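Local coordinates for protein succinate dehydrogenase subunit A (Mycolicibacterium smegmatis, PDB 7D6V) that probably oxidises succinate to fumarate as the FAD-carrying subunit of a respiratory succinate dehydrogenase that passes electrons on to quinone, at residues 23-26 against 27-31; 149-152 against 153-156; 435-438 against 439-443. All blocks are in the same frame, centred on the assembly; numbering follows the deposited sequence.

Contact 1: residues 23-26 against 27-31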
# COMPACT_ATOMS: atom_id res chain seq x y z
N ALA A 23 -3.04 15.24 14.84
CA ALA A 23 -3.88 16.19 15.56
C ALA A 23 -4.95 15.49 16.38
O ALA A 23 -5.24 15.90 17.50
CB ALA A 23 -4.51 17.18 14.57
N VAL A 24 -5.56 14.45 15.82
CA VAL A 24 -6.58 13.70 16.55
C VAL A 24 -5.99 13.06 17.80
O VAL A 24 -6.58 13.12 18.88
CB VAL A 24 -7.23 12.65 15.63
CG1 VAL A 24 -8.17 11.77 16.43
CG2 VAL A 24 -7.96 13.33 14.51
N ILE A 25 -4.81 12.45 17.66
CA ILE A 25 -4.16 11.82 18.80
C ILE A 25 -3.86 12.86 19.88
O ILE A 25 -4.13 12.64 21.07
CB ILE A 25 -2.89 11.08 18.36
CG1 ILE A 25 -3.24 9.93 17.42
CG2 ILE A 25 -2.12 10.56 19.56
CD1 ILE A 25 -2.08 9.39 16.65
N GLU A 26 -3.34 14.01 19.48
CA GLU A 26 -3.00 15.05 20.45
C GLU A 26 -4.25 15.58 21.15
O GLU A 26 -4.25 15.76 22.38
CB GLU A 26 -2.24 16.18 19.76
CG GLU A 26 -1.92 17.35 20.67
CD GLU A 26 -0.83 17.04 21.67
OE1 GLU A 26 -0.21 15.96 21.57
OE2 GLU A 26 -0.58 17.88 22.56
N ALA A 27 -5.31 15.84 20.40
CA ALA A 27 -6.54 16.36 20.99
C ALA A 27 -7.16 15.37 21.95
O ALA A 27 -7.69 15.76 23.00
CB ALA A 27 -7.53 16.74 19.89
N ARG A 28 -7.11 14.07 21.62
CA ARG A 28 -7.60 13.07 22.55
C ARG A 28 -6.74 13.02 23.81
O ARG A 28 -7.26 12.83 24.91
CB ARG A 28 -7.65 11.70 21.89
CG ARG A 28 -8.46 10.67 22.67
CD ARG A 28 -7.56 9.77 23.49
NE ARG A 28 -8.25 8.62 24.05
CZ ARG A 28 -7.73 7.81 24.95
NH1 ARG A 28 -6.50 8.03 25.41
NH2 ARG A 28 -8.42 6.77 25.41
N GLU A 29 -5.42 13.17 23.65
CA GLU A 29 -4.55 13.16 24.82
C GLU A 29 -4.87 14.31 25.76
O GLU A 29 -4.88 14.15 26.98
CB GLU A 29 -3.08 13.22 24.40
CG GLU A 29 -2.59 12.00 23.64
CD GLU A 29 -2.56 10.74 24.48
OE1 GLU A 29 -2.33 10.84 25.71
OE2 GLU A 29 -2.76 9.65 23.92
N ARG A 30 -5.14 15.50 25.21
CA ARG A 30 -5.52 16.62 26.06
C ARG A 30 -6.91 16.45 26.65
O ARG A 30 -7.27 17.18 27.59
CB ARG A 30 -5.43 17.93 25.29
CG ARG A 30 -4.07 18.18 24.67
CD ARG A 30 -3.14 18.90 25.63
NE ARG A 30 -2.72 18.07 26.76
CZ ARG A 30 -1.92 17.01 26.67
NH1 ARG A 30 -1.44 16.62 25.50
NH2 ARG A 30 -1.61 16.32 27.76
N GLY A 31 -7.72 15.55 26.11
CA GLY A 31 -9.01 15.21 26.69
C GLY A 31 -10.11 15.97 25.98
O GLY A 31 -10.44 17.09 26.36
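Ala27 opens the last turns of helix 18-30 with its amide on the carbonyl of Ala23, and its CB rests 3.4 Å from Ala23 O. The Ala27 methyl also packs on Val34, the first residue of the next strand of the beta-alpha-beta unit. Arg28 continues the ladder by donating its N to Val24 O, but its side chain runs off the helix, and the guanidinium finds its salt bridge with Asp155 of helix 136-159. Glu29 bonds through its amide to Ile25 O at 2.9 Å. With CG lying beside its own backbone N (chi1 -66°), Glu29 lays that methylene against Ile25 O, while Ile25 CG2 and Glu29 CG stand 4.4 Å apart. Arg30 N reaches Glu26 O at 3.0 Å, and the side chains bridge the same i to i+4 step: Arg30 NH1 lies 3.3 Å from Glu26 OE2 in a salt bridge whose hydrogen bond is weak, bent to 139° at the hydrogen. The Arg30 chain folds at chi2 and chi3, which swings the guanidinium back over the turn, edge first to the carboxylate; the two planes are 45° apart. Gly31 then leaves the helix with positive phi, its N bonded weakly to Ala27 O and Arg28 O. Glu26 OE1 also has long, weak ion pairs with Arg22 and Arg437, so the carboxylate sits among three arginines, Arg30 included, a setting that would probably favour its charged form.

Contact 2: residues 149-152 against 153-156; sequences VSLQ and QEDK
Leu151 and Glu154 run alongside one another in the same direction, with Leu151 CD2 3.6 Å from Glu154 OE2. One step back along the helix, Ser150 OG is also 3.6 Å from Glu154 OE2, so this carboxylate oxygen has a methyl and a hydroxyl as neighbours. The extended Glu154 chain runs back over the preceding turn, its CG 3.3 Å from Ser150 O. Gln153 does the same on another side of the helix: CG beside its backbone N (chi1 -78°) and the chain straight beyond it carry the amide back to Val149, where Gln153 NE2 is 4.0 Å from Val149 CG1 and the two side chains cross at a slant. Asp155 CG settles on Leu151 O, 3.4 Å from it. Beneath these lie four i to i+4 backbone bonds, from Gln153 N to Val149 O through to Lys156 N on Gln152 O, all between 2.9 and 3.0 Å.

Farther out, different neighbours hold the side chains. The Gln153 amide is gripped by the iron-sulfur subunit: its NE2 bonds to the carbonyl of Ile115 and its OE1 to Ser117 OG, both of that chain, while Val149 packs on Ala112 of the same chain. The Asp155 carboxylate is taken up by Arg28, and Leu151 packs on Ile25, Arg28 and Glu29 of helix 18-30. This part of helix 136-159 in the FAD-binding domain thus packs between the helix that follows the first Rossmann-type strand and the iron-sulfur subunit, which presumably receives the electrons, and forms part of the interface with it.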
# COMPACT_ATOMS: atom_id res chain seq x y z
N VAL A 149 -6.81 3.30 16.69
CA VAL A 149 -7.57 2.11 17.06
C VAL A 149 -7.23 1.66 18.48
O VAL A 149 -8.10 1.25 19.25
CB VAL A 149 -7.34 0.98 16.03
CG1 VAL A 149 -7.89 -0.33 16.55
CG2 VAL A 149 -7.99 1.35 14.71
N SER A 150 -5.95 1.75 18.85
CA SER A 150 -5.54 1.43 20.21
C SER A 150 -6.19 2.37 21.22
O SER A 150 -6.65 1.93 22.29
CB SER A 150 -4.02 1.52 20.32
OG SER A 150 -3.57 1.24 21.63
N LEU A 151 -6.24 3.66 20.90
CA LEU A 151 -6.85 4.62 21.82
C LEU A 151 -8.33 4.33 22.01
O LEU A 151 -8.85 4.42 23.13
CB LEU A 151 -6.63 6.04 21.31
CG LEU A 151 -5.20 6.56 21.44
CD1 LEU A 151 -5.04 7.90 20.76
CD2 LEU A 151 -4.79 6.64 22.89
N GLN A 152 -9.03 3.97 20.94
CA GLN A 152 -10.44 3.65 21.14
C GLN A 152 -10.65 2.28 21.78
O GLN A 152 -11.69 2.06 22.41
CB GLN A 152 -11.24 3.74 19.84
CG GLN A 152 -10.60 3.19 18.60
CD GLN A 152 -11.31 3.69 17.35
OE1 GLN A 152 -12.09 4.64 17.41
NE2 GLN A 152 -11.03 3.05 16.22
N GLN A 153 -9.68 1.36 21.69
CA GLN A 153 -9.74 0.16 22.51
C GLN A 153 -9.63 0.50 23.99
O GLN A 153 -10.34 -0.08 24.83
CB GLN A 153 -8.63 -0.81 22.10
CG GLN A 153 -8.93 -1.60 20.84
CD GLN A 153 -7.70 -2.28 20.29
OE1 GLN A 153 -6.57 -1.98 20.68
NE2 GLN A 153 -7.91 -3.21 19.36
N GLU A 154 -8.74 1.43 24.34
CA GLU A 154 -8.67 1.90 25.72
C GLU A 154 -9.98 2.56 26.14
O GLU A 154 -10.44 2.38 27.28
CB GLU A 154 -7.51 2.88 25.90
CG GLU A 154 -6.16 2.34 25.48
CD GLU A 154 -5.11 3.43 25.37
OE1 GLU A 154 -5.10 4.33 26.24
OE2 GLU A 154 -4.30 3.39 24.42
N ASP A 155 -10.58 3.34 25.25
CA ASP A 155 -11.88 3.95 25.54
C ASP A 155 -12.95 2.89 25.76
O ASP A 155 -13.81 3.05 26.63
CB ASP A 155 -12.29 4.89 24.41
CG ASP A 155 -11.45 6.15 24.36
OD1 ASP A 155 -10.91 6.54 25.41
OD2 ASP A 155 -11.33 6.73 23.26
N LYS A 156 -12.92 1.82 24.98
CA LYS A 156 -13.85 0.72 25.18
C LYS A 156 -13.68 0.09 26.55
O LYS A 156 -14.65 -0.17 27.25
CB LYS A 156 -13.67 -0.33 24.08
CG LYS A 156 -14.44 -1.61 24.31
CD LYS A 156 -15.93 -1.39 24.09
CE LYS A 156 -16.63 -2.71 23.84
NZ LYS A 156 -18.07 -2.51 23.53

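Contact 3: residues 435-438 against 439-443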
# COMPACT_ATOMS: atom_id res chain seq x y z
N PHE A 435 3.35 19.72 13.13
CA PHE A 435 2.30 20.72 13.14
C PHE A 435 0.91 20.13 13.26
O PHE A 435 -0.00 20.86 13.65
CB PHE A 435 2.43 21.62 11.91
CG PHE A 435 3.66 22.47 11.94
CD1 PHE A 435 4.75 22.18 11.14
CD2 PHE A 435 3.76 23.53 12.83
CE1 PHE A 435 5.89 22.95 11.19
CE2 PHE A 435 4.90 24.30 12.88
CZ PHE A 435 5.97 24.01 12.06
N GLY A 436 0.72 18.83 13.03
CA GLY A 436 -0.51 18.20 13.47
C GLY A 436 -0.61 18.17 14.98
O GLY A 436 -1.67 18.46 15.54
N ARG A 437 0.49 17.85 15.66
CA ARG A 437 0.48 17.93 17.11
C ARG A 437 0.24 19.36 17.58
O ARG A 437 -0.55 19.59 18.51
CB ARG A 437 1.79 17.39 17.68
CG ARG A 437 1.81 17.35 19.19
CD ARG A 437 3.14 16.88 19.72
NE ARG A 437 3.33 17.31 21.10
CZ ARG A 437 3.75 18.51 21.46
NH1 ARG A 437 3.89 18.81 22.74
NH2 ARG A 437 4.01 19.43 20.54
N ARG A 438 0.92 20.33 16.96
CA ARG A 438 0.69 21.72 17.35
C ARG A 438 -0.76 22.14 17.13
O ARG A 438 -1.33 22.85 17.95
CB ARG A 438 1.63 22.66 16.59
CG ARG A 438 3.11 22.36 16.75
CD ARG A 438 3.60 22.59 18.16
NE ARG A 438 3.72 24.01 18.49
CZ ARG A 438 4.70 24.52 19.22
NH1 ARG A 438 5.66 23.74 19.70
NH2 ARG A 438 4.72 25.82 19.48
N ALA A 439 -1.36 21.72 16.01
CA ALA A 439 -2.74 22.09 15.72
C ALA A 439 -3.72 21.47 16.71
O ALA A 439 -4.65 22.14 17.17
CB ALA A 439 -3.10 21.68 14.29
N GLY A 440 -3.53 20.19 17.04
CA GLY A 440 -4.38 19.57 18.04
C GLY A 440 -4.27 20.26 19.39
O GLY A 440 -5.28 20.50 20.06
N LEU A 441 -3.05 20.60 19.79
CA LEU A 441 -2.87 21.26 21.08
C LEU A 441 -3.47 22.66 21.08
O LEU A 441 -4.06 23.09 22.08
CB LEU A 441 -1.38 21.29 21.44
CG LEU A 441 -0.93 21.76 22.82
CD1 LEU A 441 0.40 21.10 23.16
CD2 LEU A 441 -0.79 23.27 22.90
N GLY A 442 -3.35 23.38 19.96
CA GLY A 442 -3.95 24.70 19.88
C GLY A 442 -5.46 24.65 19.91
O GLY A 442 -6.11 25.49 20.55
N ALA A 443 -6.05 23.66 19.24
CA ALA A 443 -7.49 23.47 19.31
C ALA A 443 -7.94 23.16 20.74
O ALA A 443 -8.95 23.69 21.21
CB ALA A 443 -7.93 22.36 18.36
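Leu441 and Arg437 supply the side-chain contact here, keeping each other company on a common heading from successive turns of helix 427-448. Leu441 CD1 lies over one face of the Arg437 guanidinium, 4.2 Å from Arg437 NH1, a loose van der Waals approach. An arginine extended as far as NE, with CG opposite the backbone N (chi1 -176°), and a leucine whose CG takes the same course account for the shared direction. Both reach toward helix 18-30, where Leu441 packs on Glu26 and Arg437 on Arg22.

The backbone bonds are of the ordinary i to i+4 kind: Ala439 N to Phe435 O, Gly440 N to Gly436 O, Leu441 N to Arg437 O and Gly442 N to Arg438 O, all between 2.9 and 3.0 Å. Ala439 CB is also close to the first of these oxygens, 3.3 Å from Phe435 O, and its methyl packs on Val206 of the parallel sheet. Gly436, Ala439 and Gly440 keep this part of the helix slim, and Ala23 of helix 18-30 lies against Gly436. The helix thereby sits close to the beta-alpha-beta unit in the Rossmann-type FAD-binding domain of the succinate dehydrogenase/fumarate reductase flavoproteins.

Among the polar contacts, the Arg438 end turns elsewhere. Its chain bends at chi2 and chi3 and sends the guanidinium to Glu93 of helix 84-102, a salt bridge through NH1, while its NE bonds to the carbonyl of Asp399. Hydrophobic packing on that same helix comes from Phe435, whose ring meets Met86 and His90.

In the fold
Three helices make up this region, in chain order 18-30 (contact 1), 136-159 (contact 2) and 427-448 (contact 3). Contact 1 sits between the other two: its centre is 13 Å from that of contact 2 and 9 Å from that of contact 3, whereas contacts 2 and 3 are 21 Å apart between centres and do not touch. The Arg28-Asp155 salt bridge joins contact 1 to contact 2; Ala23 CB against Gly436 O, 3.3 Å, marks the close approach to contact 3. The helix of the FAD-binding beta-alpha-beta unit thus links a cofactor-side helix to one that meets the iron-sulfur subunit.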